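Local coordinates for protein dihydrodipicolinate synthase (Oceanobacillus iheyensis HTE831, PDB 3D0C) that probably condenses pyruvate with aspartate semialdehyde to 4-hydroxy-tetrahydrodipicolinate, an early step of lysine biosynthesis, at residues E266-L271 with L293-L297; N38-L42 with V216-P220; I120-A125 with D146-S150. The protein carries 1 engineered substitution. All blocks are in the same frame, centred on the assembly; numbering follows the deposited sequence.

Contact 1 of 3, residues E266-L271 with L293-L297; sequences EAMEQL and LEELL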
loop_
_atom_site.group_PDB
_atom_site.type_symbol
_atom_site.label_atom_id
_atom_site.label_comp_id
_atom_site.label_asym_id
_atom_site.label_seq_id
_atom_site.Cartn_x
_atom_site.Cartn_y
_atom_site.Cartn_z
ATOM N N GLU A 266 -14.791 17.030 7.228
ATOM C CA GLU A 266 -15.037 18.460 7.282
ATOM C C GLU A 266 -16.505 18.727 6.979
ATOM O O GLU A 266 -17.103 19.642 7.543
ATOM C CB GLU A 266 -14.118 19.208 6.313
ATOM C CG GLU A 266 -12.693 19.293 6.827
ATOM C CD GLU A 266 -11.938 20.495 6.297
ATOM O OE1 GLU A 266 -12.578 21.536 6.030
ATOM O OE2 GLU A 266 -10.699 20.406 6.171
ATOM N N ALA A 267 -17.093 17.911 6.109
ATOM C CA ALA A 267 -18.504 18.064 5.760
ATOM C C ALA A 267 -19.369 17.769 6.978
ATOM O O ALA A 267 -20.313 18.506 7.275
ATOM C CB ALA A 267 -18.879 17.113 4.613
HETATM N N MSE A 268 -19.047 16.685 7.679
HETATM C CA MSE A 268 -19.791 16.302 8.872
HETATM C C MSE A 268 -19.722 17.418 9.912
HETATM O O MSE A 268 -20.745 17.818 10.468
HETATM C CB MSE A 268 -19.229 15.001 9.459
HETATM C CG MSE A 268 -19.506 13.768 8.606
HETATM SE SE MSE A 268 -18.709 12.139 9.305
HETATM C CE MSE A 268 -19.923 11.830 10.777
ATOM N N GLU A 269 -18.517 17.923 10.164
ATOM C CA GLU A 269 -18.338 18.999 11.134
ATOM C C GLU A 269 -19.187 20.207 10.761
ATOM O O GLU A 269 -19.857 20.778 11.615
ATOM C CB GLU A 269 -16.869 19.413 11.224
ATOM C CG GLU A 269 -15.982 18.440 11.988
ATOM C CD GLU A 269 -16.389 18.293 13.446
ATOM O OE1 GLU A 269 -16.653 19.323 14.100
ATOM O OE2 GLU A 269 -16.437 17.149 13.947
ATOM N N GLN A 270 -19.151 20.597 9.489
ATOM C CA GLN A 270 -19.934 21.734 9.018
ATOM C C GLN A 270 -21.422 21.504 9.268
ATOM O O GLN A 270 -22.195 22.457 9.370
ATOM C CB GLN A 270 -19.690 21.978 7.525
ATOM C CG GLN A 270 -18.390 22.700 7.215
ATOM C CD GLN A 270 -18.250 23.035 5.740
ATOM O OE1 GLN A 270 -19.174 23.563 5.123
ATOM N NE2 GLN A 270 -17.086 22.736 5.170
ATOM N N LEU A 271 -21.815 20.237 9.365
ATOM C CA LEU A 271 -23.208 19.886 9.619
ATOM C C LEU A 271 -23.435 19.644 11.108
ATOM O O LEU A 271 -24.515 19.227 11.519
ATOM C CB LEU A 271 -23.611 18.637 8.828
ATOM C CG LEU A 271 -23.705 18.745 7.301
ATOM C CD1 LEU A 271 -24.336 17.468 6.754
ATOM C CD2 LEU A 271 -24.545 19.949 6.898
ATOM N N LEU A 293 -16.211 22.962 -0.890
ATOM C CA LEU A 293 -17.084 22.086 -0.127
ATOM C C LEU A 293 -18.211 22.884 0.519
ATOM O O LEU A 293 -19.377 22.475 0.491
ATOM C CB LEU A 293 -16.283 21.353 0.951
ATOM C CG LEU A 293 -17.102 20.468 1.892
ATOM C CD1 LEU A 293 -17.889 19.429 1.099
ATOM C CD2 LEU A 293 -16.168 19.794 2.873
ATOM N N GLU A 294 -17.857 24.023 1.106
ATOM C CA GLU A 294 -18.846 24.874 1.760
ATOM C C GLU A 294 -19.928 25.299 0.764
ATOM O O GLU A 294 -21.117 25.310 1.091
ATOM C CB GLU A 294 -18.166 26.107 2.374
ATOM C CG GLU A 294 -17.094 25.772 3.413
ATOM C CD GLU A 294 -16.418 27.007 3.995
ATOM O OE1 GLU A 294 -16.468 28.079 3.351
ATOM O OE2 GLU A 294 -15.826 26.903 5.091
ATOM N N GLU A 295 -19.512 25.640 -0.449
ATOM C CA GLU A 295 -20.450 26.056 -1.487
ATOM C C GLU A 295 -21.367 24.906 -1.903
ATOM O O GLU A 295 -22.553 25.117 -2.166
ATOM C CB GLU A 295 -19.696 26.567 -2.714
ATOM C CG GLU A 295 -18.730 27.709 -2.425
ATOM C CD GLU A 295 -18.130 28.302 -3.689
ATOM O OE1 GLU A 295 -17.492 27.550 -4.460
ATOM O OE2 GLU A 295 -18.298 29.520 -3.914
ATOM N N LEU A 296 -20.816 23.693 -1.980
ATOM C CA LEU A 296 -21.616 22.533 -2.353
ATOM C C LEU A 296 -22.698 22.307 -1.306
ATOM O O LEU A 296 -23.853 22.043 -1.641
ATOM C CB LEU A 296 -20.742 21.275 -2.466
ATOM C CG LEU A 296 -21.493 19.943 -2.614
ATOM C CD1 LEU A 296 -22.438 19.996 -3.807
ATOM C CD2 LEU A 296 -20.486 18.812 -2.785
ATOM N N LEU A 297 -22.329 22.411 -0.033
ATOM C CA LEU A 297 -23.307 22.212 1.022
ATOM C C LEU A 297 -24.371 23.310 0.970
ATOM O O LEU A 297 -25.547 23.057 1.253
ATOM C CB LEU A 297 -22.627 22.192 2.399
ATOM C CG LEU A 297 -21.643 21.041 2.664
ATOM C CD1 LEU A 297 -21.356 20.968 4.156
ATOM C CD2 LEU A 297 -22.225 19.712 2.185
#
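The flat carboxamide of Q270 is sandwiched between hydrocarbon groups of the helix carrying L293-L297. On one side of its plane lies E294 CG, 3.5 Å from Q270 OE1; on the other stands L297 CD1, also 3.5 Å from Q270 OE1. L293 CD2 is on that same second side but nearer the other end of the amide, 3.8 Å from Q270 NE2. All three come in tilted rather than squarely over the plane. The E294 side chain runs across the glutamine at about a right angle, its carboxylate turned 88° against the amide. E294 meets the amide through its CG, which lies close to both OE1 and NE2, while its carboxylate stays beyond. Q270 reaches this position because its CG stands opposite the carbonyl carbon (chi1 -79°) and the chain beyond is extended. An alanine here removes the amide, and a gap would probably open between E294 CG and L297 CD1. Deeper in, L293 CD2 rests 4.2 Å from A267 CB, and it is 4.0 Å from E266 CB. Just past the end of helix 260-270, the exposed L271 brings CD2 to 4.3 Å from L297 CD1. The E266 carboxylate turns elsewhere, to the backbone N of L285 and a salt bridge with R290. The axes of 266-270 and 293-297 cross at -52° with a closest approach of 10.7 Å, and touching residues spaced four apart are consistent with ridges-into-grooves packing. Helices 260-270 and 287-303 belong to the C-terminal helical region that follows the barrel in this family. Helix 235-257 backs the joint, F248 lying against A267 and L251 against L293, while on the barrel side M268 and L271 pack on V218 in the loop after strand 210-213.

Contact 2 of 3, residues N38-L42 with V216-P220; sequences NVEFL and VNVFP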
loop_
_atom_site.group_PDB
_atom_site.type_symbol
_atom_site.label_atom_id
_atom_site.label_comp_id
_atom_site.label_asym_id
_atom_site.label_seq_id
_atom_site.Cartn_x
_atom_site.Cartn_y
_atom_site.Cartn_z
ATOM N N ASN A 38 -21.385 7.775 15.078
ATOM C CA ASN A 38 -21.380 7.672 13.626
ATOM C C ASN A 38 -22.081 6.376 13.226
ATOM O O ASN A 38 -22.843 6.340 12.257
ATOM C CB ASN A 38 -19.950 7.687 13.085
ATOM C CG ASN A 38 -19.896 7.426 11.595
ATOM O OD1 ASN A 38 -20.543 8.118 10.808
ATOM N ND2 ASN A 38 -19.127 6.420 11.199
ATOM N N VAL A 39 -21.824 5.317 13.988
ATOM C CA VAL A 39 -22.431 4.014 13.745
ATOM C C VAL A 39 -23.949 4.106 13.945
ATOM O O VAL A 39 -24.721 3.561 13.154
ATOM C CB VAL A 39 -21.832 2.944 14.701
ATOM C CG1 VAL A 39 -22.558 1.613 14.544
ATOM C CG2 VAL A 39 -20.346 2.764 14.400
ATOM N N GLU A 40 -24.370 4.801 15.000
ATOM C CA GLU A 40 -25.799 4.972 15.283
ATOM C C GLU A 40 -26.459 5.759 14.152
ATOM O O GLU A 40 -27.563 5.438 13.714
ATOM C CB GLU A 40 -26.007 5.727 16.604
ATOM C CG GLU A 40 -25.806 4.897 17.864
ATOM C CD GLU A 40 -26.639 3.627 17.874
ATOM O OE1 GLU A 40 -27.762 3.639 17.326
ATOM O OE2 GLU A 40 -26.176 2.618 18.444
ATOM N N PHE A 41 -25.767 6.798 13.696
ATOM C CA PHE A 41 -26.250 7.651 12.617
ATOM C C PHE A 41 -26.529 6.820 11.373
ATOM O O PHE A 41 -27.567 6.978 10.730
ATOM C CB PHE A 41 -25.203 8.716 12.288
ATOM C CG PHE A 41 -25.583 9.614 11.147
ATOM C CD1 PHE A 41 -26.404 10.719 11.353
ATOM C CD2 PHE A 41 -25.118 9.356 9.861
ATOM C CE1 PHE A 41 -26.755 11.557 10.293
ATOM C CE2 PHE A 41 -25.462 10.185 8.794
ATOM C CZ PHE A 41 -26.282 11.290 9.009
ATOM N N LEU A 42 -25.583 5.948 11.033
ATOM C CA LEU A 42 -25.714 5.082 9.870
ATOM C C LEU A 42 -26.889 4.115 10.024
ATOM O O LEU A 42 -27.678 3.927 9.099
ATOM C CB LEU A 42 -24.413 4.303 9.656
ATOM C CG LEU A 42 -23.203 5.134 9.213
ATOM C CD1 LEU A 42 -21.927 4.307 9.333
ATOM C CD2 LEU A 42 -23.414 5.606 7.775
ATOM N N VAL A 216 -22.904 8.268 2.801
ATOM C CA VAL A 216 -23.907 7.908 3.793
ATOM C C VAL A 216 -23.577 8.412 5.203
ATOM O O VAL A 216 -24.453 8.427 6.068
ATOM C CB VAL A 216 -24.130 6.380 3.840
ATOM C CG1 VAL A 216 -24.911 5.927 2.609
ATOM C CG2 VAL A 216 -22.796 5.655 3.921
ATOM N N ASN A 217 -22.330 8.824 5.439
ATOM C CA ASN A 217 -21.925 9.338 6.757
ATOM C C ASN A 217 -22.365 10.788 6.921
ATOM O O ASN A 217 -22.287 11.350 8.020
ATOM C CB ASN A 217 -20.395 9.293 6.931
ATOM C CG ASN A 217 -19.847 7.880 7.024
ATOM O OD1 ASN A 217 -20.095 7.165 7.998
ATOM N ND2 ASN A 217 -19.093 7.472 6.006
ATOM N N VAL A 218 -22.832 11.391 5.831
ATOM C CA VAL A 218 -23.231 12.793 5.854
ATOM C C VAL A 218 -24.644 13.038 5.332
ATOM O O VAL A 218 -25.445 13.712 5.984
ATOM C CB VAL A 218 -22.259 13.626 5.012
ATOM C CG1 VAL A 218 -22.436 15.104 5.311
ATOM C CG2 VAL A 218 -20.839 13.175 5.277
ATOM N N PHE A 219 -24.937 12.503 4.150
ATOM C CA PHE A 219 -26.250 12.660 3.526
ATOM C C PHE A 219 -26.765 11.303 3.063
ATOM O O PHE A 219 -26.948 11.072 1.869
ATOM C CB PHE A 219 -26.154 13.603 2.317
ATOM C CG PHE A 219 -26.010 15.050 2.683
ATOM C CD1 PHE A 219 -27.094 15.766 3.186
ATOM C CD2 PHE A 219 -24.793 15.700 2.529
ATOM C CE1 PHE A 219 -26.962 17.111 3.530
ATOM C CE2 PHE A 219 -24.651 17.043 2.871
ATOM C CZ PHE A 219 -25.738 17.749 3.371
ATOM N N PRO A 220 -27.019 10.385 4.006
ATOM C CA PRO A 220 -27.514 9.052 3.644
ATOM C C PRO A 220 -28.781 9.042 2.786
ATOM O O PRO A 220 -28.973 8.134 1.970
ATOM C CB PRO A 220 -27.736 8.392 5.002
ATOM C CG PRO A 220 -28.133 9.548 5.866
ATOM C CD PRO A 220 -27.115 10.599 5.461
#
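N217, whose side chain lies against L42, has its amide nitrogen ND2 gripped by two backbone carbonyls, G214 O and I18 O. Those two bonds fix the rotation of the amide and leave OD1 directed at helix 32-44, where it sits 3.6 Å from L42 CD1. The other branch, L42 CD2, reaches V216: it touches the carbonyl O at 3.5 Å and the methyl CG2 at 3.9 Å. This is where a (beta/alpha)8 barrel closes on itself, since helix 32-44 follows the first strand and V216-P220 follows the eighth. N217 also comes close to the probable pyruvate site, its side chain about 4 Å from that of T56. Further out, F41 extends over the turn with CG opposite the backbone N (chi1 178°). The carbonyl of V216 meets the edge of this ring in its plane, V216 O lying 3.4 Å from F41 CE2. P220, in the first turn of helix 220-232, brings CD to 3.7 Å from F41 CZ, the two side chains running across each other at about a right angle. M268 of helix 260-270 covers both N38 and N217.

Contact 3 of 3, residues I120-A125 with D146-S150; sequences ITDAGA and DAHLS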
loop_
_atom_site.group_PDB
_atom_site.type_symbol
_atom_site.label_atom_id
_atom_site.label_comp_id
_atom_site.label_asym_id
_atom_site.label_seq_id
_atom_site.Cartn_x
_atom_site.Cartn_y
_atom_site.Cartn_z
ATOM N N ILE A 120 3.117 -8.029 -6.869
ATOM C CA ILE A 120 2.065 -9.032 -6.836
ATOM C C ILE A 120 1.836 -9.575 -8.249
ATOM O O ILE A 120 2.016 -8.852 -9.232
ATOM C CB ILE A 120 0.753 -8.405 -6.256
ATOM C CG1 ILE A 120 -0.347 -9.460 -6.133
ATOM C CG2 ILE A 120 0.282 -7.251 -7.137
ATOM C CD1 ILE A 120 -1.550 -8.976 -5.338
ATOM N N THR A 121 1.491 -10.860 -8.340
ATOM C CA THR A 121 1.214 -11.511 -9.620
ATOM C C THR A 121 -0.144 -12.198 -9.497
ATOM O O THR A 121 -0.624 -12.427 -8.389
ATOM C CB THR A 121 2.272 -12.591 -9.980
ATOM O OG1 THR A 121 2.180 -13.691 -9.060
ATOM C CG2 THR A 121 3.684 -12.005 -9.910
ATOM N N ASP A 122 -0.760 -12.521 -10.630
ATOM C CA ASP A 122 -2.059 -13.189 -10.619
ATOM C C ASP A 122 -2.011 -14.476 -9.792
ATOM O O ASP A 122 -2.831 -14.689 -8.906
ATOM C CB ASP A 122 -2.510 -13.543 -12.045
ATOM C CG ASP A 122 -2.754 -12.316 -12.912
ATOM O OD1 ASP A 122 -3.242 -11.299 -12.380
ATOM O OD2 ASP A 122 -2.480 -12.372 -14.131
ATOM N N ALA A 123 -1.053 -15.338 -10.101
ATOM C CA ALA A 123 -0.917 -16.611 -9.396
ATOM C C ALA A 123 -0.646 -16.453 -7.897
ATOM O O ALA A 123 -1.161 -17.220 -7.080
ATOM C CB ALA A 123 0.189 -17.444 -10.045
ATOM N N GLY A 124 0.164 -15.462 -7.537
ATOM C CA GLY A 124 0.470 -15.230 -6.135
ATOM C C GLY A 124 -0.720 -14.618 -5.413
ATOM O O GLY A 124 -0.946 -14.874 -4.223
ATOM N N ALA A 125 -1.479 -13.798 -6.134
ATOM C CA ALA A 125 -2.659 -13.158 -5.568
ATOM C C ALA A 125 -3.667 -14.246 -5.209
ATOM O O ALA A 125 -4.275 -14.214 -4.141
ATOM C CB ALA A 125 -3.271 -12.187 -6.580
ATOM N N ASP A 146 -6.833 -3.379 -8.416
ATOM C CA ASP A 146 -5.578 -3.336 -9.175
ATOM C C ASP A 146 -5.833 -3.747 -10.621
ATOM O O ASP A 146 -5.973 -4.931 -10.910
ATOM C CB ASP A 146 -4.566 -4.300 -8.533
ATOM C CG ASP A 146 -3.166 -4.214 -9.151
ATOM O OD1 ASP A 146 -2.999 -3.654 -10.257
ATOM O OD2 ASP A 146 -2.223 -4.738 -8.520
ATOM N N ALA A 147 -5.893 -2.773 -11.524
ATOM C CA ALA A 147 -6.141 -3.067 -12.932
ATOM C C ALA A 147 -5.061 -3.958 -13.554
ATOM O O ALA A 147 -5.295 -4.588 -14.587
ATOM C CB ALA A 147 -6.267 -1.761 -13.728
ATOM N N HIS A 148 -3.890 -4.020 -12.922
ATOM C CA HIS A 148 -2.782 -4.828 -13.429
ATOM C C HIS A 148 -2.968 -6.318 -13.186
ATOM O O HIS A 148 -2.233 -7.141 -13.738
ATOM C CB HIS A 148 -1.463 -4.362 -12.810
ATOM C CG HIS A 148 -1.032 -3.010 -13.278
ATOM N ND1 HIS A 148 -0.531 -2.788 -14.543
ATOM C CD2 HIS A 148 -1.066 -1.801 -12.669
ATOM C CE1 HIS A 148 -0.277 -1.501 -14.694
ATOM N NE2 HIS A 148 -0.592 -0.879 -13.572
ATOM N N LEU A 149 -3.940 -6.665 -12.349
ATOM C CA LEU A 149 -4.231 -8.063 -12.070
ATOM C C LEU A 149 -5.380 -8.485 -12.971
ATOM O O LEU A 149 -6.273 -7.693 -13.273
ATOM C CB LEU A 149 -4.628 -8.262 -10.608
ATOM C CG LEU A 149 -3.508 -8.025 -9.596
ATOM C CD1 LEU A 149 -4.026 -8.310 -8.192
ATOM C CD2 LEU A 149 -2.314 -8.922 -9.941
ATOM N N SER A 150 -5.352 -9.738 -13.398
ATOM C CA SER A 150 -6.384 -10.254 -14.271
ATOM C C SER A 150 -7.669 -10.599 -13.535
ATOM O O SER A 150 -7.648 -11.064 -12.382
ATOM C CB SER A 150 -5.862 -11.499 -14.991
ATOM O OG SER A 150 -6.888 -12.132 -15.732
HETATM O O HOH W 1 -2.274 -9.570 -14.833
#
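Two neighbouring loops at the carboxyl-terminal rim of the barrel are tied together by a helix-start aspartate, D122, which accepts from the backbone of S150. The bond from S150 N to D122 OD1 is short, 2.8 Å, and nearly straight at 172°; it reaches the oxygen on its syn side, 35° out of the carboxylate plane. The second oxygen is held through water: one molecule donates to D122 OD2 at 2.9 Å and to H148 O at 2.7 Å, so that both arms of the carboxylate are fastened to the same loop. Beneath this polar clasp L149 wedges in. Its CD1 meets I120 CD1 at 3.8 Å, the two side chains crossing at about a right angle, and its CD2 lies 3.5 Å from D122 OD1. L149 gets there with CG opposite its carbonyl carbon (chi1 -68°). Each partner is shaped locally. T121 is the N-cap of helix 122-135, its OG1 accepting from G124 N at 3.1 Å. On the other side D146 OD1 takes the N-H of H148 at 2.8 Å in an Asx turn, within a type I turn from D146 to L149. R175 adds bonds to the carbonyls of A147 and L149, and S150 OG accepts from D152 N at the start of helix 152-157. Outward, I120 packs on P281 of the second subunit and T121 on N283 of the same subunit. Joined here are the loops that follow the fourth and fifth strands, a lateral link between consecutive beta-alpha units of a (beta/alpha)8 barrel.

How the contacts relate
Burial separates the contacts. Contact 2 is almost wholly buried, whereas contacts 1 and 3 are partly exposed and lie on opposite sides of the chain's centre, about 38 Å between centres. Contacts 1 and 2 touch: L271 CD1 packs 3.4 Å from V218 CG1 and L297 CD2 lies 3.7 Å from F219 CE2, so the C-terminal helices are joined to the barrel's closing seam. Contact 3, nested in the chain between the halves of contact 2, shares no element with either and faces the second subunit. Chemistry follows place: the helix pair packs hydrocarbon round one glutamine amide, the seam mixes rings with carbonyls, and a helix start and loop add a direct bond and a water bridge.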